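Local atomic coordinates of 11S globulin subunit beta (Cucurbita maxima, PDB entry 2E9Q), a protein that serves as a seed storage globulin, a nutrient reservoir whose two-cupin subunits assemble into hexamers. Residues A104-T109 / K122-K127; G94-A99 / D135-P140; R33-V38 / Q53-F58; V63-H68 / I158-T163; T340-S345 / N404-L409. All coordinates share one frame; numbering follows the deposited sequence.

Interaction 1: residues A104-T109 / K122-K127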
# COMPACT_ATOMS: atom_id res chain seq x y z
N ALA A 104 8.72 -9.56 -25.53
CA ALA A 104 9.85 -9.84 -26.39
C ALA A 104 9.50 -9.27 -27.77
O ALA A 104 8.89 -9.94 -28.60
CB ALA A 104 10.10 -11.34 -26.48
N GLU A 105 9.87 -8.00 -27.98
CA GLU A 105 9.61 -7.29 -29.22
C GLU A 105 10.76 -7.51 -30.20
O GLU A 105 11.80 -6.86 -30.13
CB GLU A 105 9.47 -5.79 -28.93
CG GLU A 105 10.58 -5.25 -28.02
CD GLU A 105 10.51 -3.75 -27.82
OE1 GLU A 105 10.63 -3.01 -28.82
OE2 GLU A 105 10.35 -3.30 -26.67
N THR A 106 10.56 -8.44 -31.14
CA THR A 106 11.58 -8.76 -32.12
C THR A 106 11.53 -7.86 -33.36
O THR A 106 10.46 -7.64 -33.93
CB THR A 106 11.46 -10.23 -32.57
OG1 THR A 106 11.99 -11.09 -31.54
CG2 THR A 106 12.22 -10.46 -33.87
N TYR A 107 12.70 -7.36 -33.75
CA TYR A 107 12.84 -6.50 -34.92
C TYR A 107 14.11 -6.92 -35.65
O TYR A 107 15.11 -7.28 -35.01
CB TYR A 107 12.93 -5.03 -34.52
CG TYR A 107 11.60 -4.38 -34.19
CD1 TYR A 107 10.90 -4.73 -33.03
CD2 TYR A 107 11.05 -3.41 -35.02
CE1 TYR A 107 9.68 -4.14 -32.72
CE2 TYR A 107 9.83 -2.81 -34.73
CZ TYR A 107 9.14 -3.18 -33.58
OH TYR A 107 7.93 -2.59 -33.29
N GLN A 108 14.09 -6.86 -36.98
CA GLN A 108 15.24 -7.26 -37.78
C GLN A 108 15.83 -6.08 -38.56
O GLN A 108 15.19 -5.56 -39.47
CB GLN A 108 14.83 -8.39 -38.73
CG GLN A 108 14.18 -9.60 -38.03
CD GLN A 108 13.46 -10.56 -38.98
OE1 GLN A 108 12.93 -11.60 -38.56
NE2 GLN A 108 13.42 -10.21 -40.27
N THR A 109 17.04 -5.66 -38.20
CA THR A 109 17.69 -4.55 -38.89
C THR A 109 18.19 -5.00 -40.26
O THR A 109 19.19 -5.71 -40.36
CB THR A 109 18.90 -3.97 -38.10
OG1 THR A 109 19.59 -5.04 -37.44
CG2 THR A 109 18.43 -2.94 -37.10
N LYS A 122 21.41 -9.71 -40.88
CA LYS A 122 20.31 -8.97 -40.30
C LYS A 122 20.30 -9.25 -38.81
O LYS A 122 20.22 -10.41 -38.39
CB LYS A 122 18.98 -9.41 -40.93
CG LYS A 122 18.32 -8.38 -41.83
CD LYS A 122 16.85 -8.74 -42.03
CE LYS A 122 16.07 -7.60 -42.67
NZ LYS A 122 14.60 -7.87 -42.65
N ASP A 123 20.39 -8.20 -38.01
CA ASP A 123 20.39 -8.32 -36.55
C ASP A 123 18.95 -8.30 -36.02
O ASP A 123 18.07 -7.66 -36.60
CB ASP A 123 21.18 -7.14 -35.95
CG ASP A 123 21.22 -7.16 -34.42
OD1 ASP A 123 21.22 -6.06 -33.82
OD2 ASP A 123 21.26 -8.27 -33.83
N GLN A 124 18.71 -9.01 -34.93
CA GLN A 124 17.39 -9.04 -34.33
C GLN A 124 17.47 -8.30 -33.00
O GLN A 124 18.33 -8.62 -32.18
CB GLN A 124 16.95 -10.49 -34.11
CG GLN A 124 15.49 -10.64 -33.73
CD GLN A 124 14.99 -12.06 -33.95
OE1 GLN A 124 15.40 -13.00 -33.26
NE2 GLN A 124 14.10 -12.24 -34.94
N HIS A 125 16.59 -7.33 -32.78
CA HIS A 125 16.62 -6.54 -31.54
C HIS A 125 15.32 -5.78 -31.24
O HIS A 125 14.39 -5.75 -32.05
CB HIS A 125 17.74 -5.52 -31.63
CG HIS A 125 17.52 -4.52 -32.71
ND1 HIS A 125 16.46 -3.64 -32.71
CD2 HIS A 125 18.17 -4.31 -33.88
CE1 HIS A 125 16.47 -2.94 -33.82
NE2 HIS A 125 17.50 -3.33 -34.55
N GLN A 126 15.32 -5.13 -30.08
CA GLN A 126 14.21 -4.33 -29.57
C GLN A 126 13.90 -3.15 -30.47
O GLN A 126 14.74 -2.72 -31.25
CB GLN A 126 14.58 -3.78 -28.18
CG GLN A 126 15.84 -2.91 -28.23
CD GLN A 126 16.44 -2.58 -26.86
OE1 GLN A 126 17.62 -2.25 -26.76
NE2 GLN A 126 15.63 -2.66 -25.82
N LYS A 127 12.70 -2.61 -30.34
CA LYS A 127 12.30 -1.45 -31.12
C LYS A 127 13.22 -0.29 -30.75
O LYS A 127 13.62 -0.17 -29.59
CB LYS A 127 10.85 -1.06 -30.79
CG LYS A 127 10.41 0.28 -31.35
CD LYS A 127 9.06 0.71 -30.78
CE LYS A 127 7.93 -0.19 -31.25
NZ LYS A 127 6.62 0.17 -30.63
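T109 donates twice to D123 O, from its backbone and from its side chain. T109 N meets D123 O at 2.8 Å in the carbonyl plane, whereas T109 OG1 stands above that plane, 3.1 Å from the same D123 O. The hydroxyl gets there because chi1 of 36° sets OG1 between the backbone N and the carbonyl carbon. An alanine here would probably leave D123 O with the backbone N-H of this residue alone, its second donor lost. Next along the ribbon, H125 N donates to Y107 O over 2.7 Å, while H125 NE2 is buried by the contact and has no partner in the model. At the far end K127 N donates to E105 OE1, though that oxygen is less surely placed; E105 OE2 forms a salt bridge with R129. K127 CB lies over the face of the Y107 ring, 4.1 Å from the ring centroid, a CH-pi contact. The D123 carboxylate is satisfied by the second subunit, where K440, Y441 and the backbone N of L422 meet it, and Q126 OE1 takes the indole N-H of W146. The two short, weakly bonded antiparallel strands, 107-109 and 123-125, form a ribbon of their own beyond strand 93-98, and helices 416-419, 422-429 and 433-441 of the second subunit come up against it.

Interaction 2: residues G94-A99 / D135-P140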
# COMPACT_ATOMS: atom_id res chain seq x y z
N GLY A 94 17.29 11.98 -29.08
CA GLY A 94 18.01 10.75 -29.33
C GLY A 94 17.11 9.54 -29.40
O GLY A 94 15.90 9.67 -29.64
N ILE A 95 17.70 8.38 -29.20
CA ILE A 95 16.96 7.13 -29.25
C ILE A 95 17.17 6.34 -27.97
O ILE A 95 18.21 6.44 -27.32
CB ILE A 95 17.41 6.29 -30.47
CG1 ILE A 95 18.89 5.97 -30.39
CG2 ILE A 95 17.16 7.10 -31.75
CD1 ILE A 95 19.44 5.22 -31.61
N ARG A 96 16.15 5.56 -27.61
CA ARG A 96 16.18 4.75 -26.41
C ARG A 96 15.76 3.32 -26.73
O ARG A 96 15.10 3.06 -27.74
CB ARG A 96 15.21 5.34 -25.38
CG ARG A 96 13.75 5.28 -25.82
CD ARG A 96 12.78 6.06 -24.93
NE ARG A 96 12.81 5.63 -23.54
CZ ARG A 96 11.73 5.45 -22.78
NH1 ARG A 96 10.52 5.66 -23.26
NH2 ARG A 96 11.87 5.10 -21.51
N GLY A 97 16.13 2.41 -25.84
CA GLY A 97 15.76 1.02 -25.99
C GLY A 97 15.25 0.57 -24.64
O GLY A 97 15.98 0.62 -23.65
N ILE A 98 13.99 0.16 -24.57
CA ILE A 98 13.43 -0.29 -23.31
C ILE A 98 12.62 -1.57 -23.49
O ILE A 98 11.49 -1.56 -23.96
CB ILE A 98 12.56 0.82 -22.67
CG1 ILE A 98 11.91 0.29 -21.39
CG2 ILE A 98 11.52 1.32 -23.65
CD1 ILE A 98 11.22 1.36 -20.56
N ALA A 99 13.24 -2.67 -23.07
CA ALA A 99 12.68 -4.01 -23.17
C ALA A 99 11.26 -4.29 -22.68
O ALA A 99 10.40 -4.70 -23.47
CB ALA A 99 13.64 -5.00 -22.51
N ASP A 135 9.76 15.63 -24.38
CA ASP A 135 9.23 14.30 -24.13
C ASP A 135 9.37 13.93 -22.66
O ASP A 135 10.37 14.25 -22.00
CB ASP A 135 9.97 13.24 -24.97
CG ASP A 135 9.53 13.24 -26.43
OD1 ASP A 135 8.44 13.76 -26.74
OD2 ASP A 135 10.29 12.71 -27.28
N LEU A 136 8.34 13.26 -22.16
CA LEU A 136 8.28 12.77 -20.81
C LEU A 136 8.32 11.27 -21.05
O LEU A 136 7.32 10.68 -21.50
CB LEU A 136 6.96 13.18 -20.15
CG LEU A 136 6.69 12.84 -18.68
CD1 LEU A 136 6.69 11.33 -18.49
CD2 LEU A 136 7.76 13.49 -17.79
N LEU A 137 9.47 10.65 -20.78
CA LEU A 137 9.64 9.23 -20.98
C LEU A 137 9.31 8.48 -19.70
O LEU A 137 9.49 8.99 -18.60
CB LEU A 137 11.09 8.92 -21.39
CG LEU A 137 11.62 9.84 -22.50
CD1 LEU A 137 13.08 9.49 -22.85
CD2 LEU A 137 10.74 9.69 -23.73
N VAL A 138 8.84 7.25 -19.86
CA VAL A 138 8.49 6.42 -18.71
C VAL A 138 9.42 5.21 -18.65
O VAL A 138 9.79 4.65 -19.68
CB VAL A 138 7.02 5.94 -18.81
CG1 VAL A 138 6.70 4.94 -17.68
CG2 VAL A 138 6.09 7.13 -18.76
N VAL A 139 9.80 4.82 -17.44
CA VAL A 139 10.64 3.65 -17.26
C VAL A 139 10.13 2.91 -16.03
O VAL A 139 10.42 3.30 -14.90
CB VAL A 139 12.12 4.02 -17.04
CG1 VAL A 139 12.95 2.75 -16.95
CG2 VAL A 139 12.62 4.88 -18.18
N PRO A 140 9.33 1.84 -16.23
CA PRO A 140 8.81 1.09 -15.08
C PRO A 140 9.95 0.47 -14.29
O PRO A 140 11.05 0.29 -14.81
CB PRO A 140 7.93 0.01 -15.73
CG PRO A 140 7.49 0.65 -17.02
CD PRO A 140 8.77 1.33 -17.49
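The guanidinium of R96 is sandwiched between two aliphatic groups: L137 CB lies 3.7 Å above one face, over its centre, and CG2 of I98, two residues along the same strand, covers the opposite face. V138 O occupies the edge, in the guanidinium plane. This is the interior of a cupin beta-barrel, where strand 94-98 of one sheet faces strand 135-139 of the other. The strand segments run in roughly the same direction, 23° apart, and their axes come no closer than 9.6 Å, so side chains rather than backbones span the gap. R96 is the polar link. Its NH2 donates to V138 O over 2.8 Å, and the bond is nearly straight (170° at the hydrogen), although the donor stands well above the plane of the carbonyl. NH1 is bonded to L286 O, so the buried head group grips main-chain oxygens on two sequence-distant parts of the chain. The stem contributes too: chi3 of -58° bends NE out of line with the aliphatic chain, and NE ends 3.9 Å from L137 CD1. A leucine in its place would probably leave V138 O and L286 O without this donor inside the barrel and open a gap over L137 CB. Beyond the arginine, I98 reaches the end of the opposite strand, its CD1 touching P140 CD at 3.9 Å. Alongside the polar bond, V139 CG2 sits near the guanidinium plane, 3.4 Å from R96 NH2.

Interaction 3: residues R33-V38 / Q53-F58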
# COMPACT_ATOMS: atom_id res chain seq x y z
N ARG A 33 13.50 23.57 1.00
CA ARG A 33 14.60 24.28 0.38
C ARG A 33 14.63 24.12 -1.13
O ARG A 33 14.24 23.07 -1.66
CB ARG A 33 15.92 23.79 0.98
CG ARG A 33 15.96 23.89 2.51
CD ARG A 33 17.26 23.35 3.11
NE ARG A 33 17.52 21.95 2.77
CZ ARG A 33 18.56 21.26 3.22
NH1 ARG A 33 18.72 19.99 2.86
NH2 ARG A 33 19.44 21.83 4.03
N ALA A 34 15.06 25.17 -1.83
CA ALA A 34 15.20 25.10 -3.28
C ALA A 34 16.54 24.37 -3.38
O ALA A 34 17.58 24.96 -3.09
CB ALA A 34 15.30 26.49 -3.86
N GLN A 35 16.52 23.10 -3.77
CA GLN A 35 17.73 22.29 -3.84
C GLN A 35 18.47 22.18 -5.16
O GLN A 35 17.88 22.11 -6.24
CB GLN A 35 17.41 20.86 -3.41
CG GLN A 35 16.60 20.70 -2.14
CD GLN A 35 16.10 19.28 -1.98
OE1 GLN A 35 16.89 18.33 -1.96
NE2 GLN A 35 14.77 19.11 -1.89
N ASP A 36 19.80 22.12 -5.06
CA ASP A 36 20.67 21.96 -6.20
C ASP A 36 21.26 20.57 -6.05
O ASP A 36 21.23 20.00 -4.95
CB ASP A 36 21.79 23.00 -6.20
CG ASP A 36 21.38 24.29 -6.90
OD1 ASP A 36 21.13 25.30 -6.21
OD2 ASP A 36 21.29 24.29 -8.15
N PRO A 37 21.80 19.99 -7.14
CA PRO A 37 22.39 18.66 -7.01
C PRO A 37 23.47 18.75 -5.95
O PRO A 37 24.04 19.81 -5.74
CB PRO A 37 22.96 18.39 -8.40
CG PRO A 37 22.11 19.20 -9.29
CD PRO A 37 21.94 20.50 -8.51
N VAL A 38 23.78 17.64 -5.29
CA VAL A 38 24.80 17.66 -4.26
C VAL A 38 25.96 16.73 -4.59
O VAL A 38 27.01 16.79 -3.97
CB VAL A 38 24.24 17.24 -2.87
CG1 VAL A 38 23.14 18.19 -2.45
CG2 VAL A 38 23.72 15.82 -2.93
N GLN A 53 19.13 12.67 -1.56
CA GLN A 53 18.04 11.77 -1.19
C GLN A 53 17.62 11.96 0.27
O GLN A 53 16.44 11.86 0.60
CB GLN A 53 18.47 10.32 -1.43
CG GLN A 53 19.95 10.08 -1.15
CD GLN A 53 20.84 10.54 -2.29
OE1 GLN A 53 21.01 9.83 -3.28
NE2 GLN A 53 21.39 11.75 -2.18
N ASP A 54 18.59 12.25 1.14
CA ASP A 54 18.27 12.45 2.56
C ASP A 54 17.72 13.84 2.89
O ASP A 54 17.50 14.16 4.06
CB ASP A 54 19.49 12.13 3.43
CG ASP A 54 20.02 10.72 3.21
OD1 ASP A 54 19.22 9.76 3.27
OD2 ASP A 54 21.24 10.58 2.97
N ASN A 55 17.51 14.67 1.88
CA ASN A 55 16.90 15.98 2.14
C ASN A 55 15.58 15.64 2.86
O ASN A 55 14.93 14.65 2.52
CB ASN A 55 16.61 16.69 0.81
CG ASN A 55 15.48 17.70 0.92
OD1 ASN A 55 15.71 18.90 1.08
ND2 ASN A 55 14.25 17.22 0.84
N ASP A 56 15.18 16.43 3.86
CA ASP A 56 13.94 16.18 4.60
C ASP A 56 12.66 16.01 3.75
O ASP A 56 11.94 15.02 3.92
CB ASP A 56 13.70 17.28 5.64
CG ASP A 56 14.71 17.24 6.79
OD1 ASP A 56 14.87 18.27 7.48
OD2 ASP A 56 15.32 16.18 7.02
N GLU A 57 12.38 16.95 2.84
CA GLU A 57 11.19 16.84 1.99
C GLU A 57 11.24 15.56 1.16
O GLU A 57 10.27 14.81 1.10
CB GLU A 57 11.08 17.99 0.99
CG GLU A 57 11.13 19.39 1.52
CD GLU A 57 12.54 19.89 1.71
OE1 GLU A 57 13.14 19.54 2.75
OE2 GLU A 57 13.03 20.61 0.82
N PHE A 58 12.38 15.35 0.49
CA PHE A 58 12.56 14.18 -0.36
C PHE A 58 12.34 12.88 0.38
O PHE A 58 11.64 11.99 -0.10
CB PHE A 58 13.96 14.17 -0.97
CG PHE A 58 14.11 15.06 -2.18
CD1 PHE A 58 15.18 14.89 -3.04
CD2 PHE A 58 13.18 16.06 -2.44
CE1 PHE A 58 15.33 15.72 -4.16
CE2 PHE A 58 13.33 16.89 -3.56
CZ PHE A 58 14.40 16.71 -4.42
O HOH W 1 12.62 21.13 -1.79
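The bend of E57 at chi2 (84°) and the extended chain of Q35 beyond CG (chi2 168°) bring carboxylate and amide together beside the backbone of R33. E57 OE2 accepts the bond from R33 N at 3.0 Å, met from well above the carboxylate plane. A water ties the same corner together: it donates to E57 OE2 over 2.7 Å and to R33 O, and accepts from Q35 NE2 at 3.0 Å. One solvent molecule thus joins the carboxylate, the main chain and the side-chain amide. Q35 NE2 also hangs over the face of the F58 ring, 3.1 Å from CE2 and offset toward the rim. The two side chains reach tip to tip, with amide and ring planes 51° apart. The amide of N55 lies against that of Q35, the two planes almost parallel. N55 holds the N-cap position of helix 56-61, and the loop before strand 39-43 packs against the start of that helix. Close by, Q35 shares backbone hydrogen bonding with V376, and F58 rests on V376 and M378, which places the contact where the N-terminal cupin meets strand 376-379 of the C-terminal one. The guanidinium of R33 makes no ion pair with E57, their charged atoms staying 5.0 Å apart between NE and OE1. The buried carboxylate probably keeps its negative charge nonetheless, since a backbone N-H and a water both donate to OE2 and the start of a helix tends to favour an anion.

Interaction 4: residues V63-H68 / I158-T163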
# COMPACT_ATOMS: atom_id res chain seq x y z
N VAL A 63 11.49 10.54 -2.74
CA VAL A 63 11.79 10.87 -4.12
C VAL A 63 13.30 11.04 -4.29
O VAL A 63 14.02 11.30 -3.32
CB VAL A 63 11.09 12.19 -4.56
CG1 VAL A 63 9.63 12.17 -4.14
CG2 VAL A 63 11.79 13.39 -3.96
N ASN A 64 13.75 10.87 -5.53
CA ASN A 64 15.15 11.04 -5.88
C ASN A 64 15.11 11.83 -7.19
O ASN A 64 14.16 11.71 -7.97
CB ASN A 64 15.83 9.70 -6.15
CG ASN A 64 15.76 8.76 -4.97
OD1 ASN A 64 14.69 8.24 -4.62
ND2 ASN A 64 16.90 8.53 -4.33
N MET A 65 16.14 12.64 -7.41
CA MET A 65 16.25 13.44 -8.63
C MET A 65 17.66 13.28 -9.18
O MET A 65 18.65 13.41 -8.45
CB MET A 65 15.98 14.91 -8.33
CG MET A 65 15.79 15.79 -9.57
SD MET A 65 14.20 15.51 -10.38
CE MET A 65 13.09 16.14 -9.14
N ILE A 66 17.75 12.98 -10.47
CA ILE A 66 19.02 12.78 -11.14
C ILE A 66 18.98 13.55 -12.46
O ILE A 66 17.94 13.61 -13.12
CB ILE A 66 19.24 11.30 -11.43
CG1 ILE A 66 19.24 10.52 -10.12
CG2 ILE A 66 20.53 11.08 -12.20
CD1 ILE A 66 19.34 9.03 -10.30
N ARG A 67 20.11 14.16 -12.82
CA ARG A 67 20.19 14.89 -14.08
C ARG A 67 21.37 14.34 -14.87
O ARG A 67 22.51 14.32 -14.38
CB ARG A 67 20.35 16.40 -13.86
CG ARG A 67 20.52 17.21 -15.16
CD ARG A 67 20.37 18.71 -14.92
NE ARG A 67 21.30 19.17 -13.90
CZ ARG A 67 21.21 20.33 -13.25
NH1 ARG A 67 22.11 20.65 -12.34
NH2 ARG A 67 20.21 21.17 -13.50
N HIS A 68 21.08 13.88 -16.08
CA HIS A 68 22.11 13.34 -16.93
C HIS A 68 22.40 14.30 -18.06
O HIS A 68 21.50 14.86 -18.68
CB HIS A 68 21.65 12.00 -17.52
CG HIS A 68 21.74 10.86 -16.57
ND1 HIS A 68 20.71 9.95 -16.41
CD2 HIS A 68 22.75 10.43 -15.78
CE1 HIS A 68 21.09 9.01 -15.56
NE2 HIS A 68 22.33 9.27 -15.17
N ILE A 158 16.11 14.99 -17.09
CA ILE A 158 15.69 15.14 -15.70
C ILE A 158 14.98 13.86 -15.26
O ILE A 158 13.84 13.60 -15.64
CB ILE A 158 14.74 16.34 -15.55
CG1 ILE A 158 15.35 17.57 -16.23
CG2 ILE A 158 14.48 16.59 -14.08
CD1 ILE A 158 16.73 17.96 -15.70
N VAL A 159 15.68 13.05 -14.47
CA VAL A 159 15.17 11.78 -13.99
C VAL A 159 14.55 11.81 -12.59
O VAL A 159 15.24 12.04 -11.60
CB VAL A 159 16.29 10.74 -13.95
CG1 VAL A 159 15.74 9.38 -13.52
CG2 VAL A 159 16.98 10.67 -15.32
N PHE A 160 13.25 11.56 -12.53
CA PHE A 160 12.51 11.51 -11.29
C PHE A 160 12.22 10.06 -10.93
O PHE A 160 11.63 9.30 -11.72
CB PHE A 160 11.22 12.30 -11.42
CG PHE A 160 10.30 12.17 -10.25
CD1 PHE A 160 9.21 11.30 -10.29
CD2 PHE A 160 10.49 12.94 -9.10
CE1 PHE A 160 8.32 11.20 -9.21
CE2 PHE A 160 9.62 12.85 -8.01
CZ PHE A 160 8.53 11.98 -8.07
N ALA A 161 12.65 9.66 -9.74
CA ALA A 161 12.46 8.30 -9.25
C ALA A 161 11.73 8.35 -7.93
O ALA A 161 12.04 9.18 -7.07
CB ALA A 161 13.80 7.60 -9.09
N ASP A 162 10.76 7.46 -7.77
CA ASP A 162 9.98 7.41 -6.55
C ASP A 162 10.15 6.06 -5.87
O ASP A 162 9.67 5.03 -6.37
CB ASP A 162 8.51 7.67 -6.88
CG ASP A 162 7.58 7.39 -5.73
OD1 ASP A 162 7.94 7.65 -4.56
OD2 ASP A 162 6.46 6.91 -6.01
N THR A 163 10.84 6.07 -4.74
CA THR A 163 11.14 4.87 -3.96
C THR A 163 9.98 4.41 -3.09
O THR A 163 9.94 3.27 -2.67
CB THR A 163 12.36 5.08 -3.06
OG1 THR A 163 12.10 6.14 -2.14
CG2 THR A 163 13.58 5.45 -3.90
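Four backbone hydrogen bonds join N64 to A161 and I66 to V159, each pair exchanging two. The shortest runs from V159 N to I66 O at 2.7 Å, nearly along the C=O axis, and I66 N returns a bond to V159 O. In the other pair A161 N reaches N64 O over 3.1 Å with an almost linear hydrogen (179°), and N64 N donates to A161 O. Between them M65 and F160 form a non-hydrogen-bonded pair, and M65 CA approaches V159 O as a CA-H...O contact of 3.4 Å. The ladder belongs to the larger sheet of the N-terminal cupin barrel, with strand 63-70 set between strands 46-50 and 155-162. V63, M65, R67, I158 and F160 occupy one face, directed at strand 345-350 of the C-terminal cupin. Here CE2 of the F160 ring meets V63 CB at 3.8 Å, its ring also lying nearly parallel to that of F399. M65 presents SD to I158 CG2, a contact left doubtful by its two conformers. R67 lies alongside I158, its CD 3.8 Å from I158 CD1, while its guanidinium continues to E49 in a salt bridge and to the hydroxyl of Y348. On the other face I66 CB packs on V159 CB at 3.9 Å, and N64 crosses T163 at about a right angle, its buried OD1 facing T163 CG2 without a polar partner in the model.

Interaction 5: residues T340-S345 / N404-L409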
# COMPACT_ATOMS: atom_id res chain seq x y z
N THR A 340 -2.29 20.37 -3.98
CA THR A 340 -2.63 19.12 -4.62
C THR A 340 -3.21 18.24 -3.55
O THR A 340 -2.57 17.98 -2.53
CB THR A 340 -1.41 18.46 -5.24
OG1 THR A 340 -0.85 19.33 -6.22
CG2 THR A 340 -1.81 17.13 -5.90
N VAL A 341 -4.42 17.77 -3.79
CA VAL A 341 -5.09 16.96 -2.81
C VAL A 341 -4.60 15.53 -2.69
O VAL A 341 -4.71 14.94 -1.62
CB VAL A 341 -6.62 16.96 -3.04
CG1 VAL A 341 -6.99 17.91 -4.19
CG2 VAL A 341 -7.13 15.55 -3.31
N ASN A 342 -4.04 14.99 -3.76
CA ASN A 342 -3.64 13.59 -3.71
C ASN A 342 -2.20 13.23 -4.01
O ASN A 342 -1.91 12.05 -4.23
CB ASN A 342 -4.57 12.79 -4.62
CG ASN A 342 -4.42 13.19 -6.06
OD1 ASN A 342 -4.04 14.32 -6.37
ND2 ASN A 342 -4.74 12.27 -6.96
N SER A 343 -1.29 14.20 -4.05
CA SER A 343 0.10 13.84 -4.28
C SER A 343 1.11 14.93 -3.96
O SER A 343 0.74 16.08 -3.72
CB SER A 343 0.32 13.38 -5.73
OG SER A 343 0.37 14.48 -6.61
N HIS A 344 2.37 14.54 -3.94
CA HIS A 344 3.45 15.47 -3.70
C HIS A 344 3.75 16.03 -5.07
O HIS A 344 3.42 15.40 -6.09
CB HIS A 344 4.68 14.76 -3.15
CG HIS A 344 4.44 14.05 -1.86
ND1 HIS A 344 4.15 14.71 -0.69
CD2 HIS A 344 4.42 12.73 -1.56
CE1 HIS A 344 3.96 13.83 0.28
NE2 HIS A 344 4.12 12.62 -0.22
N SER A 345 4.38 17.19 -5.12
CA SER A 345 4.69 17.79 -6.40
C SER A 345 6.15 18.19 -6.37
O SER A 345 6.54 19.12 -5.66
CB SER A 345 3.77 18.99 -6.63
OG SER A 345 4.00 19.58 -7.90
N ASN A 404 -2.60 10.50 -11.14
CA ASN A 404 -3.55 11.56 -11.47
C ASN A 404 -3.63 12.68 -10.41
O ASN A 404 -4.57 12.73 -9.61
CB ASN A 404 -4.94 10.95 -11.68
CG ASN A 404 -5.99 12.00 -11.94
OD1 ASN A 404 -5.84 12.84 -12.83
ND2 ASN A 404 -7.07 11.96 -11.17
N ALA A 405 -2.65 13.58 -10.43
CA ALA A 405 -2.60 14.69 -9.48
C ALA A 405 -3.76 15.67 -9.65
O ALA A 405 -4.00 16.19 -10.73
CB ALA A 405 -1.27 15.42 -9.62
N ILE A 406 -4.47 15.93 -8.56
CA ILE A 406 -5.59 16.85 -8.61
C ILE A 406 -5.26 18.12 -7.83
O ILE A 406 -4.92 18.06 -6.64
CB ILE A 406 -6.83 16.24 -7.98
CG1 ILE A 406 -7.19 14.93 -8.67
CG2 ILE A 406 -7.98 17.25 -8.04
CD1 ILE A 406 -8.20 14.08 -7.89
N THR A 407 -5.37 19.27 -8.50
CA THR A 407 -5.10 20.53 -7.84
C THR A 407 -6.38 21.34 -7.59
O THR A 407 -7.20 21.52 -8.50
CB THR A 407 -4.11 21.40 -8.64
OG1 THR A 407 -4.70 22.69 -8.89
CG2 THR A 407 -3.77 20.75 -9.95
N ASN A 408 -6.55 21.79 -6.35
CA ASN A 408 -7.69 22.61 -5.98
C ASN A 408 -7.22 24.06 -5.92
O ASN A 408 -6.21 24.37 -5.28
CB ASN A 408 -8.23 22.20 -4.60
CG ASN A 408 -9.24 21.10 -4.68
OD1 ASN A 408 -9.89 20.77 -3.69
ND2 ASN A 408 -9.39 20.51 -5.86
N LEU A 409 -7.94 24.94 -6.60
CA LEU A 409 -7.59 26.35 -6.60
C LEU A 409 -8.30 27.05 -5.45
O LEU A 409 -9.42 26.70 -5.09
CB LEU A 409 -7.98 27.00 -7.92
CG LEU A 409 -7.13 26.64 -9.13
CD1 LEU A 409 -7.24 25.15 -9.42
CD2 LEU A 409 -7.59 27.45 -10.34
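A side-chain amide extends a beta pairing here: just past the end of strand 334-340 in the C-terminal cupin, N342 grips the backbone leading into strand 407-409. T340 and T407 are the last residues to face each other as an antiparallel non-hydrogen-bonded pair, with CA atoms 4.3 Å apart. Next to them V341 N donates to I406 O over 2.9 Å. The chain then turns away, and N342 takes over the bonding. With CG between the backbone N and the carbonyl carbon (chi1 64°), its amide lies beside residues 404-406. N342 OD1 accepts from I406 N at 2.8 Å, and N342 ND2 donates to N404 O at 2.7 Å. That second bond is nearly straight (176°) and lies in the amide plane, although the donor stands above the plane of the N404 carbonyl. Together the two bonds fix the rotation of the amide group. In V341, chi1 of -4° nearly eclipses CG1 with the backbone N, which probably strains the side chain; CG1 lies 3.2 Å from I406 O and also meets I406 CG2. Further along, S343 OG touches A405 CB at 3.6 Å. The side chain of T407 comes within about 3 Å, between nearest atoms, of that of R447, a magnesium-binding residue. A141 and P101 of the third subunit pack on V341, I406 and N408. Around the contact, strand 334-340 also pairs with strands 384-390 and 448-449, and the loop beyond N342 leads into strand 345-350 of the facing sheet.

Along the chain interaction 3 comes first and interaction 5 last; interaction 4 spans the region between, its strands bracketing interaction 2, which in turn brackets interaction 1. The first four lie in the N-terminal cupin, interaction 5 in the C-terminal one. Interactions 2 and 4 have centres about 14 Å apart, and both reach the larger sheet of the first barrel, interaction 2 through strand 135-139. Interaction 3 touches interaction 4, because helix 56-61 runs directly into strand 63-70. Interaction 1 touches interaction 2, its centre about 41 Å from those of both interactions 3 and 5. Interactions 1 and 5 meet different neighbouring subunits, so trimer contacts lie on opposite sides of the chain's centre.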